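Local coordinates for ABC transporter, substrate binding protein (Agrobacterium tumefaciens, PDB 3C9H) that probably captures a solute in the periplasm and delivers it to an ABC transporter, and binds a magnesium ion, at residues I173-I178 / A208-Y213; S214-I219 / N233-Y238. One frame throughout, in Å; residues are numbered along the deposited sequence.

Contact 1: residues I173-I178 / A208-Y213; sequences IATYDI and AGVKVY
Just before the strands pair, V210 projects a methyl onto strand 173-176. This CG2, anti to the backbone N, lies 3.8 Å from A174 CA, while V210 CB meets the flank of I173, whose side chain crosses it at about a right angle. I173 has CG1 in the crowded position between its own N and carbonyl carbon (chi1 64°), and this swings the chain end across the gap until CD1 touches A208 CB at 3.7 Å. One isoleucine thereby covers both A208 and V210, the residues flanking G209, where a Schellman motif ends the preceding helix.

Further along, T175 and V212 lie side by side and point the same way, CG2 against CG1 at 3.9 Å, and T175 CG2 also reaches V210 CG2, so that one methyl fills the notch between two valines. The other V212 methyl, CG2, rests on D177 CB at 3.7 Å. The other face carries A174 and K211, and the Y213 ring comes to A174 CB through CE2 at 4.3 Å. Four backbone bonds hold this fit: K211 N to I173 O is almost straight (175°), whereas D177 N reaches Y213 O at 2.7 Å from above the carbonyl plane, where the 173-176 strand runs out. D177 OD1 accepts from E179 N, while OD2 takes a water that also donates to V212 O.

T175 OG1 bonds to Y232 O, on the neighbouring strand 230-235. Helix 338-353 packs W348 and L352 on the valine side, and helix 216-224 covers A174 and Y213.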
loop_
_atom_site.group_PDB
_atom_site.type_symbol
_atom_site.label_atom_id
_atom_site.label_comp_id
_atom_site.label_asym_id
_atom_site.label_seq_id
_atom_site.Cartn_x
_atom_site.Cartn_y
_atom_site.Cartn_z
ATOM N N ILE A 173 -10.680 -10.703 15.318
ATOM C CA ILE A 173 -10.014 -10.668 14.010
ATOM C C ILE A 173 -10.275 -9.327 13.377
ATOM O O ILE A 173 -11.236 -8.634 13.723
ATOM C CB ILE A 173 -10.454 -11.807 13.065
ATOM C CG1 ILE A 173 -11.942 -11.675 12.732
ATOM C CG2 ILE A 173 -10.127 -13.182 13.707
ATOM C CD1 ILE A 173 -12.380 -12.551 11.612
ATOM N N ALA A 174 -9.406 -8.956 12.445
ATOM C CA ALA A 174 -9.464 -7.622 11.862
ATOM C C ALA A 174 -9.010 -7.594 10.394
ATOM O O ALA A 174 -8.234 -8.438 9.948
ATOM C CB ALA A 174 -8.622 -6.657 12.679
ATOM N N THR A 175 -9.519 -6.599 9.670
ATOM C CA THR A 175 -9.145 -6.344 8.288
ATOM C C THR A 175 -9.352 -4.857 7.954
ATOM O O THR A 175 -9.794 -4.054 8.800
ATOM C CB THR A 175 -9.938 -7.246 7.316
ATOM O OG1 THR A 175 -9.327 -7.208 6.023
ATOM C CG2 THR A 175 -11.416 -6.815 7.217
ATOM N N TYR A 176 -8.967 -4.475 6.736
ATOM C CA TYR A 176 -9.161 -3.107 6.274
ATOM C C TYR A 176 -10.648 -2.809 6.121
ATOM O O TYR A 176 -11.400 -3.625 5.611
ATOM C CB TYR A 176 -8.515 -2.882 4.910
ATOM C CG TYR A 176 -7.068 -2.471 4.940
ATOM C CD1 TYR A 176 -6.076 -3.297 4.415
ATOM C CD2 TYR A 176 -6.691 -1.248 5.467
ATOM C CE1 TYR A 176 -4.730 -2.886 4.410
ATOM C CE2 TYR A 176 -5.367 -0.845 5.454
ATOM C CZ TYR A 176 -4.406 -1.656 4.921
ATOM O OH TYR A 176 -3.106 -1.224 4.918
ATOM N N ASP A 177 -11.028 -1.636 6.580
ATOM C CA ASP A 177 -12.276 -1.022 6.209
ATOM C C ASP A 177 -12.108 -0.474 4.799
ATOM O O ASP A 177 -11.482 0.565 4.596
ATOM C CB ASP A 177 -12.581 0.107 7.171
ATOM C CG ASP A 177 -13.919 0.764 6.900
ATOM O OD1 ASP A 177 -14.524 0.548 5.823
ATOM O OD2 ASP A 177 -14.369 1.491 7.794
ATOM N N ILE A 178 -12.664 -1.185 3.843
ATOM C CA ILE A 178 -12.487 -0.837 2.448
ATOM C C ILE A 178 -13.179 0.471 2.073
ATOM O O ILE A 178 -12.852 1.065 1.048
ATOM C CB ILE A 178 -12.849 -1.970 1.485
ATOM C CG1 ILE A 178 -14.371 -2.151 1.328
ATOM C CG2 ILE A 178 -12.175 -3.263 1.909
ATOM C CD1 ILE A 178 -14.753 -3.040 0.166
ATOM N N ALA A 208 -17.694 -13.885 12.536
ATOM C CA ALA A 208 -16.672 -13.784 13.581
ATOM C C ALA A 208 -16.559 -12.389 14.210
ATOM O O ALA A 208 -15.674 -12.145 15.032
ATOM C CB ALA A 208 -15.306 -14.257 13.041
ATOM N N GLY A 209 -17.442 -11.464 13.838
ATOM C CA GLY A 209 -17.439 -10.139 14.430
ATOM C C GLY A 209 -16.186 -9.351 14.076
ATOM O O GLY A 209 -15.617 -8.659 14.930
ATOM N N VAL A 210 -15.767 -9.435 12.813
ATOM C CA VAL A 210 -14.544 -8.746 12.353
ATOM C C VAL A 210 -14.606 -7.247 12.620
ATOM O O VAL A 210 -15.637 -6.620 12.406
ATOM C CB VAL A 210 -14.258 -9.004 10.843
ATOM C CG1 VAL A 210 -15.381 -8.418 9.945
ATOM C CG2 VAL A 210 -12.902 -8.458 10.441
ATOM N N LYS A 211 -13.498 -6.697 13.116
ATOM C CA LYS A 211 -13.327 -5.271 13.311
ATOM C C LYS A 211 -12.535 -4.707 12.148
ATOM O O LYS A 211 -11.550 -5.307 11.717
ATOM C CB LYS A 211 -12.583 -5.008 14.602
ATOM C CG LYS A 211 -13.287 -5.669 15.817
ATOM C CD LYS A 211 -13.073 -4.870 17.070
ATOM C CE LYS A 211 -14.000 -5.367 18.188
ATOM N NZ LYS A 211 -15.356 -5.705 17.633
ATOM N N VAL A 212 -12.949 -3.551 11.650
ATOM C CA VAL A 212 -12.334 -2.985 10.438
ATOM C C VAL A 212 -11.662 -1.648 10.732
ATOM O O VAL A 212 -12.185 -0.808 11.494
ATOM C CB VAL A 212 -13.340 -2.887 9.280
ATOM C CG1 VAL A 212 -13.871 -4.274 8.881
ATOM C CG2 VAL A 212 -14.462 -1.978 9.629
ATOM N N TYR A 213 -10.486 -1.445 10.148
ATOM C CA TYR A 213 -9.680 -0.269 10.416
ATOM C C TYR A 213 -9.187 0.326 9.089
ATOM O O TYR A 213 -9.106 -0.376 8.067
ATOM C CB TYR A 213 -8.452 -0.626 11.285
ATOM C CG TYR A 213 -8.829 -1.065 12.678
ATOM C CD1 TYR A 213 -8.838 -0.141 13.736
ATOM C CD2 TYR A 213 -9.242 -2.358 12.932
ATOM C CE1 TYR A 213 -9.212 -0.519 15.011
ATOM C CE2 TYR A 213 -9.646 -2.745 14.222
ATOM C CZ TYR A 213 -9.631 -1.817 15.243
ATOM O OH TYR A 213 -10.008 -2.166 16.519
HETATM O O HOH W 1 -13.126 1.918 10.123
#

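Contact 2: residues S214-I219 / N233-Y238; sequences STSSAI and NILGSY. With CIT (citric acid), chain D.
S216 holds OG anti to its carbonyl carbon (chi1 -84°), a setting that carries the hydroxyl off the first turn of helix 216-224 and toward the backbone of I234 and L235. There it accepts the L235 N-H at 3.1 Å along an almost straight line (175°). Y176 OH probably bonds to the same oxygen, giving this buried hydroxyl a second partner. I234 straddles the helix start: CG2, anti to the backbone N, sits 3.5 Å from S216 OG, while CG1 takes the other branch and chi2 (-53°) bends CD1 onto I219. The two CD1 methyls meet tip to tip at 3.4 Å, tighter than usual van der Waals contact, as the chains cross obliquely.

Y238 places CD2 3.8 Å from S216 CB, and L235 CD1 lies over one face of its ring, toward the rim. Its hydroxyl donates to O2 of the citrate at 2.5 Å, a short bond, with O2 near the ring plane at the edge; the same hydroxyl also bonds to D43 N. From the other segment, S216 N points its hydrogen at citrate O6 (2.9 Å). This N-H belongs to the first residue of the helix, whose end would probably help hold a carboxylate there. T215 caps the same end, its OG1 accepting from A218 N.

N233 and I234 form a G1 beta bulge opposite V138. The citrate, probably from the crystallisation liquor, also bonds to S41 of the magnesium site; its grip by S216 N and Y238 OH is consistent with the solute pocket of this binding-protein family.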
loop_
_atom_site.group_PDB
_atom_site.type_symbol
_atom_site.label_atom_id
_atom_site.label_comp_id
_atom_site.label_asym_id
_atom_site.label_seq_id
_atom_site.Cartn_x
_atom_site.Cartn_y
_atom_site.Cartn_z
ATOM N N SER A 214 -8.800 1.588 9.148
ATOM C CA SER A 214 -8.306 2.305 7.993
ATOM C C SER A 214 -6.811 2.068 7.745
ATOM O O SER A 214 -6.323 2.386 6.677
ATOM C CB SER A 214 -8.605 3.798 8.144
ATOM O OG SER A 214 -7.811 4.401 9.180
ATOM N N THR A 215 -6.075 1.512 8.726
ATOM C CA THR A 215 -4.638 1.358 8.577
ATOM C C THR A 215 -4.135 -0.035 8.998
ATOM O O THR A 215 -4.690 -0.666 9.888
ATOM C CB THR A 215 -3.919 2.460 9.363
ATOM O OG1 THR A 215 -4.098 2.237 10.772
ATOM C CG2 THR A 215 -4.463 3.898 8.943
ATOM N N SER A 216 -3.072 -0.505 8.344
ATOM C CA SER A 216 -2.412 -1.735 8.749
ATOM C C SER A 216 -1.831 -1.559 10.123
ATOM O O SER A 216 -1.909 -2.478 10.942
ATOM C CB SER A 216 -1.302 -2.148 7.774
ATOM O OG SER A 216 -1.814 -2.863 6.667
ATOM N N SER A 217 -1.271 -0.378 10.398
ATOM C CA SER A 217 -0.619 -0.141 11.692
ATOM C C SER A 217 -1.580 -0.336 12.874
ATOM O O SER A 217 -1.180 -0.905 13.890
ATOM C CB SER A 217 0.020 1.237 11.759
ATOM O OG SER A 217 -0.973 2.210 11.527
ATOM N N ALA A 218 -2.831 0.123 12.750
ATOM C CA ALA A 218 -3.840 -0.070 13.813
ATOM C C ALA A 218 -4.083 -1.565 14.083
ATOM O O ALA A 218 -4.242 -2.011 15.221
ATOM C CB ALA A 218 -5.179 0.630 13.463
ATOM N N ILE A 219 -4.136 -2.338 13.018
ATOM C CA ILE A 219 -4.372 -3.770 13.146
ATOM C C ILE A 219 -3.120 -4.427 13.733
ATOM O O ILE A 219 -3.211 -5.189 14.673
ATOM C CB ILE A 219 -4.765 -4.394 11.810
ATOM C CG1 ILE A 219 -6.128 -3.850 11.342
ATOM C CG2 ILE A 219 -4.758 -5.939 11.932
ATOM C CD1 ILE A 219 -6.474 -4.197 9.870
ATOM N N ASN A 233 -5.401 -9.424 4.904
ATOM C CA ASN A 233 -5.029 -8.412 3.890
ATOM C C ASN A 233 -4.205 -7.255 4.423
ATOM O O ASN A 233 -4.394 -6.098 4.032
ATOM C CB ASN A 233 -6.271 -7.867 3.180
ATOM C CG ASN A 233 -6.663 -8.672 1.957
ATOM O OD1 ASN A 233 -7.581 -8.278 1.206
ATOM N ND2 ASN A 233 -5.980 -9.778 1.732
ATOM N N ILE A 234 -3.243 -7.579 5.273
ATOM C CA ILE A 234 -2.399 -6.594 5.908
ATOM C C ILE A 234 -1.175 -6.401 5.016
ATOM O O ILE A 234 -0.739 -7.341 4.362
ATOM C CB ILE A 234 -1.994 -7.059 7.353
ATOM C CG1 ILE A 234 -3.269 -7.387 8.146
ATOM C CG2 ILE A 234 -1.136 -5.990 8.074
ATOM C CD1 ILE A 234 -4.308 -6.257 8.164
ATOM N N LEU A 235 -0.625 -5.182 5.001
ATOM C CA LEU A 235 0.588 -4.911 4.258
ATOM C C LEU A 235 1.773 -5.712 4.817
ATOM O O LEU A 235 2.156 -5.552 5.969
ATOM C CB LEU A 235 0.876 -3.405 4.206
ATOM C CG LEU A 235 -0.087 -2.526 3.375
ATOM C CD1 LEU A 235 0.351 -1.060 3.453
ATOM C CD2 LEU A 235 -0.199 -3.006 1.899
ATOM N N GLY A 236 2.359 -6.559 3.979
ATOM C CA GLY A 236 3.443 -7.448 4.403
ATOM C C GLY A 236 4.690 -6.695 4.812
ATOM O O GLY A 236 5.401 -7.115 5.696
ATOM N N SER A 237 4.953 -5.571 4.148
ATOM C CA SER A 237 6.115 -4.739 4.455
ATOM C C SER A 237 6.014 -4.186 5.874
ATOM O O SER A 237 6.942 -4.260 6.642
ATOM C CB SER A 237 6.197 -3.599 3.436
ATOM O OG SER A 237 4.908 -3.027 3.229
ATOM N N TYR A 238 4.855 -3.641 6.219
ATOM C CA TYR A 238 4.598 -3.111 7.544
ATOM C C TYR A 238 4.612 -4.242 8.559
ATOM O O TYR A 238 5.117 -4.061 9.670
ATOM C CB TYR A 238 3.239 -2.434 7.576
ATOM C CG TYR A 238 3.121 -1.119 6.796
ATOM C CD1 TYR A 238 4.129 -0.663 5.940
ATOM C CD2 TYR A 238 1.990 -0.349 6.920
ATOM C CE1 TYR A 238 3.983 0.534 5.219
ATOM C CE2 TYR A 238 1.845 0.834 6.233
ATOM C CZ TYR A 238 2.851 1.279 5.382
ATOM O OH TYR A 238 2.684 2.457 4.688
HETATM C C1 CIT D . -0.463 2.559 3.223
HETATM O O1 CIT D . 0.117 2.750 2.117
HETATM O O2 CIT D . 0.195 2.542 4.285
HETATM C C2 CIT D . -1.946 2.305 3.280
HETATM C C3 CIT D . -2.640 2.936 4.501
HETATM O O7 CIT D . -2.243 4.334 4.633
HETATM C C4 CIT D . -4.157 2.887 4.350
HETATM C C5 CIT D . -4.661 3.717 3.212
HETATM O O3 CIT D . -5.523 3.258 2.396
HETATM O O4 CIT D . -4.236 4.881 3.156
HETATM C C6 CIT D . -2.280 2.210 5.809
HETATM O O5 CIT D . -1.722 2.800 6.773
HETATM O O6 CIT D . -2.517 1.004 5.946
#

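Contact 1 lies farther from the centre of the chain and is only partly buried, with K211 exposed; the touching residues of contact 2 are all buried, and Y238 brings it close to the magnesium ion. The former is held mainly by main-chain bonds between strands and by methyl packing, the latter by a serine hydroxyl, a pair of isoleucine tips and bonds to citrate. Strand 211-213 leads directly into helix 216-224, and strands 173-176 and 230-235 are neighbours, so both contacts tie into one sheet. Two residues bridge them: Y176 of contact 1 reaches into contact 2 and the citrate, and I219 of contact 2 packs its CD1 on T175 O.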